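Long-range contact in farnesyl pyrophosphate synthetase (Staphylococcus aureus, PDB 5H9D), which probably catalyses the magnesium-dependent chain elongation of prenyl diphosphates to heptaprenyl diphosphate: residues Val43-Asp57 with Leu172-Ser186. Sequence-based numbering, arbitrary orientation.
Sequences VRPAFVILSSQFGKD and LIQISTEVGAITSQS
S184 spans the seam between the two segments with both of its oxygens. Its OG donates to S52 O at 2.7 Å, lying in the carbonyl plane on a lone pair; chi1 of 61°, which sets OG between the backbone N and carbonyl carbon, gives it that reach. Its own carbonyl O accepts from K56 N at 2.7 Å, and the N-H...O angle of 159° marks a nearly straight bond. These two bonds join the type I turn S52-G55 and the residue after it to S184, in the loop that follows helix 158-183. Upstream, helix 43-51 runs beside residues 172-183 at -32°, with axes only 7.3 Å apart, within the largely helical fold of the polyprenyl synthetase family. G180, which has no side chain, lies at this approach, its CA 4.4 Å from V48 CA. S51 enters as a knob into the hole formed by S176, T177, G180 and A181, and V48 CA lies 3.3 Å from S176 O in a CA-H...O contact. Toward R44, aliphatic contacts take over around I173. I173 splits its branches, CG2 meeting F47 CD2 at 4.0 Å and CD1 lying over one guanidinium face of R44, offset toward its rim, 3.8 Å from NH1. The F47 side chain also touches I201 of helix 188-215 and L310 of helix 302-315.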
loop_
_atom_site.group_PDB
_atom_site.type_symbol
_atom_site.label_atom_id
_atom_site.label_comp_id
_atom_site.label_asym_id
_atom_site.label_seq_id
_atom_site.Cartn_x
_atom_site.Cartn_y
_atom_site.Cartn_z
ATOM N N VAL A 43 -1.383 -15.430 0.034
ATOM C CA VAL A 43 -0.662 -15.838 -1.174
ATOM C C VAL A 43 0.723 -15.187 -1.287
ATOM O O VAL A 43 1.683 -15.885 -1.565
ATOM C CB VAL A 43 -1.515 -15.579 -2.464
ATOM C CG1 VAL A 43 -2.911 -15.194 -2.069
ATOM C CG2 VAL A 43 -0.911 -14.493 -3.347
ATOM N N ARG A 44 0.823 -13.872 -1.058
ATOM C CA ARG A 44 2.107 -13.154 -1.143
ATOM C C ARG A 44 3.169 -13.822 -0.262
ATOM O O ARG A 44 4.256 -14.150 -0.734
ATOM C CB ARG A 44 1.920 -11.675 -0.764
ATOM C CG ARG A 44 1.786 -10.713 -1.950
ATOM C CD ARG A 44 0.706 -9.640 -1.788
ATOM N NE ARG A 44 -0.624 -10.242 -1.778
ATOM C CZ ARG A 44 -1.608 -9.909 -2.604
ATOM N NH1 ARG A 44 -1.432 -8.975 -3.523
ATOM N NH2 ARG A 44 -2.777 -10.509 -2.508
ATOM N N PRO A 45 2.878 -14.021 1.040
ATOM C CA PRO A 45 3.886 -14.681 1.882
ATOM C C PRO A 45 4.247 -16.043 1.290
ATOM O O PRO A 45 5.401 -16.459 1.340
ATOM C CB PRO A 45 3.169 -14.820 3.218
ATOM C CG PRO A 45 2.347 -13.578 3.245
ATOM C CD PRO A 45 1.791 -13.484 1.870
ATOM N N ALA A 46 3.244 -16.718 0.719
ATOM C CA ALA A 46 3.431 -18.047 0.149
ATOM C C ALA A 46 4.420 -18.008 -0.991
ATOM O O ALA A 46 5.377 -18.778 -1.007
ATOM C CB ALA A 46 2.091 -18.652 -0.311
ATOM N N PHE A 47 4.218 -17.108 -1.941
ATOM C CA PHE A 47 5.152 -17.019 -3.041
ATOM C C PHE A 47 6.557 -16.635 -2.605
ATOM O O PHE A 47 7.516 -17.015 -3.251
ATOM C CB PHE A 47 4.628 -16.048 -4.095
ATOM C CG PHE A 47 3.641 -16.669 -5.024
ATOM C CD1 PHE A 47 3.987 -17.790 -5.759
ATOM C CD2 PHE A 47 2.366 -16.176 -5.122
ATOM C CE1 PHE A 47 3.074 -18.412 -6.570
ATOM C CE2 PHE A 47 1.435 -16.789 -5.936
ATOM C CZ PHE A 47 1.779 -17.907 -6.663
ATOM N N VAL A 48 6.689 -15.891 -1.512
ATOM C CA VAL A 48 8.010 -15.496 -1.037
ATOM C C VAL A 48 8.762 -16.733 -0.509
ATOM O O VAL A 48 9.912 -16.981 -0.908
ATOM C CB VAL A 48 7.925 -14.421 0.071
ATOM C CG1 VAL A 48 9.306 -14.045 0.536
ATOM C CG2 VAL A 48 7.206 -13.203 -0.445
ATOM N N ILE A 49 8.124 -17.498 0.387
ATOM C CA ILE A 49 8.739 -18.716 0.913
ATOM C C ILE A 49 9.156 -19.579 -0.312
ATOM O O ILE A 49 10.338 -19.777 -0.544
ATOM C CB ILE A 49 7.740 -19.509 1.872
ATOM C CG1 ILE A 49 7.879 -19.047 3.331
ATOM C CG2 ILE A 49 8.016 -21.015 1.847
ATOM C CD1 ILE A 49 7.106 -17.817 3.653
ATOM N N LEU A 50 8.184 -20.043 -1.105
ATOM C CA LEU A 50 8.430 -20.868 -2.306
ATOM C C LEU A 50 9.498 -20.348 -3.255
ATOM O O LEU A 50 10.336 -21.116 -3.704
ATOM C CB LEU A 50 7.147 -21.074 -3.114
ATOM C CG LEU A 50 6.434 -22.393 -2.858
ATOM C CD1 LEU A 50 5.368 -22.567 -3.892
ATOM C CD2 LEU A 50 7.427 -23.541 -2.923
ATOM N N SER A 51 9.454 -19.057 -3.569
ATOM C CA SER A 51 10.447 -18.439 -4.444
ATOM C C SER A 51 11.862 -18.547 -3.893
ATOM O O SER A 51 12.818 -18.394 -4.630
ATOM C CB SER A 51 10.155 -16.942 -4.646
ATOM O OG SER A 51 9.044 -16.736 -5.489
ATOM N N SER A 52 12.009 -18.791 -2.603
ATOM C CA SER A 52 13.345 -18.858 -2.051
ATOM C C SER A 52 13.987 -20.229 -2.069
ATOM O O SER A 52 15.178 -20.321 -1.845
ATOM C CB SER A 52 13.365 -18.312 -0.627
ATOM O OG SER A 52 12.818 -19.246 0.277
ATOM N N GLN A 53 13.227 -21.287 -2.340
ATOM C CA GLN A 53 13.787 -22.651 -2.372
ATOM C C GLN A 53 14.747 -22.958 -3.555
ATOM O O GLN A 53 15.405 -24.003 -3.571
ATOM C CB GLN A 53 12.659 -23.695 -2.383
ATOM C CG GLN A 53 11.568 -23.465 -1.354
ATOM C CD GLN A 53 12.066 -23.517 0.066
ATOM O OE1 GLN A 53 12.630 -24.522 0.506
ATOM N NE2 GLN A 53 11.853 -22.444 0.799
ATOM N N PHE A 54 14.823 -22.063 -4.540
ATOM C CA PHE A 54 15.708 -22.285 -5.688
ATOM C C PHE A 54 16.980 -21.431 -5.549
ATOM O O PHE A 54 17.641 -21.063 -6.534
ATOM C CB PHE A 54 14.941 -21.966 -6.982
ATOM C CG PHE A 54 13.623 -22.679 -7.069
ATOM C CD1 PHE A 54 13.546 -23.964 -7.552
ATOM C CD2 PHE A 54 12.471 -22.102 -6.557
ATOM C CE1 PHE A 54 12.341 -24.666 -7.517
ATOM C CE2 PHE A 54 11.272 -22.799 -6.520
ATOM C CZ PHE A 54 11.209 -24.081 -7.000
ATOM N N GLY A 55 17.319 -21.135 -4.302
ATOM C CA GLY A 55 18.485 -20.329 -4.036
ATOM C C GLY A 55 19.558 -21.189 -3.425
ATOM O O GLY A 55 19.803 -22.310 -3.871
ATOM N N LYS A 56 20.210 -20.684 -2.395
ATOM C CA LYS A 56 21.234 -21.489 -1.809
ATOM C C LYS A 56 21.041 -21.736 -0.332
ATOM O O LYS A 56 22.011 -21.899 0.392
ATOM C CB LYS A 56 22.612 -20.880 -2.097
ATOM C CG LYS A 56 22.994 -19.659 -1.294
ATOM C CD LYS A 56 24.497 -19.409 -1.416
ATOM C CE LYS A 56 24.890 -18.759 -2.745
ATOM N NZ LYS A 56 24.541 -19.528 -3.967
ATOM N N ASP A 57 19.793 -21.761 0.126
ATOM C CA ASP A 57 19.545 -22.045 1.539
ATOM C C ASP A 57 18.827 -23.400 1.571
ATOM O O ASP A 57 17.800 -23.583 0.907
ATOM C CB ASP A 57 18.687 -20.940 2.209
ATOM C CG ASP A 57 19.372 -19.544 2.220
ATOM O OD1 ASP A 57 20.615 -19.452 2.268
ATOM O OD2 ASP A 57 18.654 -18.516 2.206
ATOM N N LEU A 172 2.881 -6.719 -7.002
ATOM C CA LEU A 172 3.283 -7.161 -5.672
ATOM C C LEU A 172 3.461 -8.679 -5.613
ATOM O O LEU A 172 4.015 -9.207 -4.653
ATOM C CB LEU A 172 2.261 -6.699 -4.620
ATOM C CG LEU A 172 2.801 -6.410 -3.207
ATOM C CD1 LEU A 172 3.792 -5.230 -3.245
ATOM C CD2 LEU A 172 1.649 -6.079 -2.291
ATOM N N ILE A 173 2.971 -9.388 -6.625
ATOM C CA ILE A 173 3.129 -10.839 -6.664
ATOM C C ILE A 173 4.509 -11.042 -7.290
ATOM O O ILE A 173 5.269 -11.945 -6.938
ATOM C CB ILE A 173 2.060 -11.478 -7.528
ATOM C CG1 ILE A 173 0.669 -11.041 -7.047
ATOM C CG2 ILE A 173 2.166 -12.960 -7.442
ATOM C CD1 ILE A 173 0.246 -11.632 -5.702
ATOM N N GLN A 174 4.824 -10.146 -8.210
ATOM C CA GLN A 174 6.098 -10.124 -8.898
ATOM C C GLN A 174 7.217 -9.863 -7.886
ATOM O O GLN A 174 8.262 -10.515 -7.920
ATOM C CB GLN A 174 6.056 -9.011 -9.905
ATOM C CG GLN A 174 7.142 -9.012 -10.910
ATOM C CD GLN A 174 6.972 -7.854 -11.814
ATOM O OE1 GLN A 174 5.870 -7.583 -12.284
ATOM N NE2 GLN A 174 8.050 -7.148 -12.060
ATOM N N ILE A 175 6.995 -8.886 -7.005
ATOM C CA ILE A 175 7.966 -8.563 -5.936
ATOM C C ILE A 175 8.107 -9.736 -4.950
ATOM O O ILE A 175 9.199 -10.006 -4.451
ATOM C CB ILE A 175 7.522 -7.325 -5.162
ATOM C CG1 ILE A 175 7.686 -6.118 -6.061
ATOM C CG2 ILE A 175 8.277 -7.187 -3.858
ATOM C CD1 ILE A 175 6.925 -4.934 -5.554
ATOM N N SER A 176 7.009 -10.436 -4.689
ATOM C CA SER A 176 7.044 -11.561 -3.766
ATOM C C SER A 176 7.899 -12.694 -4.314
ATOM O O SER A 176 8.591 -13.383 -3.563
ATOM C CB SER A 176 5.639 -12.099 -3.499
ATOM O OG SER A 176 4.766 -11.059 -3.132
ATOM N N THR A 177 7.840 -12.920 -5.616
ATOM C CA THR A 177 8.636 -14.000 -6.171
ATOM C C THR A 177 10.085 -13.585 -6.429
ATOM O O THR A 177 10.990 -14.401 -6.239
ATOM C CB THR A 177 8.029 -14.532 -7.461
ATOM O OG1 THR A 177 7.652 -13.424 -8.285
ATOM C CG2 THR A 177 6.831 -15.403 -7.162
ATOM N N GLU A 178 10.299 -12.325 -6.822
ATOM C CA GLU A 178 11.640 -11.800 -7.125
ATOM C C GLU A 178 12.534 -11.690 -5.894
ATOM O O GLU A 178 13.641 -12.265 -5.853
ATOM C CB GLU A 178 11.539 -10.420 -7.759
ATOM C CG GLU A 178 12.729 -10.045 -8.618
ATOM C CD GLU A 178 12.602 -8.648 -9.215
ATOM O OE1 GLU A 178 11.472 -8.244 -9.617
ATOM O OE2 GLU A 178 13.645 -7.953 -9.293
ATOM N N VAL A 179 12.042 -10.932 -4.918
ATOM C CA VAL A 179 12.707 -10.708 -3.645
ATOM C C VAL A 179 12.914 -12.037 -2.907
ATOM O O VAL A 179 13.966 -12.306 -2.331
ATOM C CB VAL A 179 11.840 -9.777 -2.765
ATOM C CG1 VAL A 179 12.478 -9.598 -1.400
ATOM C CG2 VAL A 179 11.635 -8.430 -3.462
ATOM N N GLY A 180 11.906 -12.881 -2.939
ATOM C CA GLY A 180 12.028 -14.147 -2.253
ATOM C C GLY A 180 13.228 -14.946 -2.730
ATOM O O GLY A 180 13.850 -15.683 -1.959
ATOM N N ALA A 181 13.549 -14.817 -4.009
ATOM C CA ALA A 181 14.685 -15.535 -4.566
ATOM C C ALA A 181 15.964 -14.768 -4.227
ATOM O O ALA A 181 16.985 -15.368 -3.893
ATOM C CB ALA A 181 14.521 -15.661 -6.067
ATOM N N ILE A 182 15.886 -13.441 -4.294
ATOM C CA ILE A 182 17.024 -12.595 -4.005
ATOM C C ILE A 182 17.404 -12.677 -2.556
ATOM O O ILE A 182 18.514 -12.285 -2.195
ATOM C CB ILE A 182 16.747 -11.130 -4.342
ATOM C CG1 ILE A 182 16.568 -10.982 -5.858
ATOM C CG2 ILE A 182 17.873 -10.230 -3.810
ATOM C CD1 ILE A 182 16.179 -9.600 -6.294
ATOM N N THR A 183 16.506 -13.169 -1.707
ATOM C CA THR A 183 16.866 -13.284 -0.288
ATOM C C THR A 183 17.757 -14.503 -0.003
ATOM O O THR A 183 18.602 -14.454 0.886
ATOM C CB THR A 183 15.626 -13.368 0.649
ATOM O OG1 THR A 183 14.908 -14.579 0.400
ATOM C CG2 THR A 183 14.724 -12.189 0.440
ATOM N N SER A 184 17.561 -15.585 -0.756
ATOM C CA SER A 184 18.333 -16.819 -0.567
ATOM C C SER A 184 19.463 -16.925 -1.594
ATOM O O SER A 184 19.935 -18.015 -1.934
ATOM C CB SER A 184 17.411 -18.044 -0.668
ATOM O OG SER A 184 16.795 -18.126 -1.934
ATOM N N GLN A 185 19.879 -15.769 -2.089
ATOM C CA GLN A 185 20.949 -15.682 -3.061
ATOM C C GLN A 185 20.804 -16.622 -4.266
ATOM O O GLN A 185 21.599 -17.539 -4.456
ATOM C CB GLN A 185 22.291 -15.927 -2.364
ATOM C CG GLN A 185 22.470 -15.125 -1.093
ATOM C CD GLN A 185 23.929 -14.918 -0.722
ATOM O OE1 GLN A 185 24.538 -13.897 -1.081
ATOM N NE2 GLN A 185 24.504 -15.892 -0.011
ATOM N N SER A 186 19.774 -16.399 -5.071
ATOM C CA SER A 186 19.580 -17.192 -6.277
ATOM C C SER A 186 20.357 -16.426 -7.352
ATOM O O SER A 186 20.877 -15.341 -7.064
ATOM C CB SER A 186 18.092 -17.283 -6.624
ATOM O OG SER A 186 17.421 -18.164 -5.738
#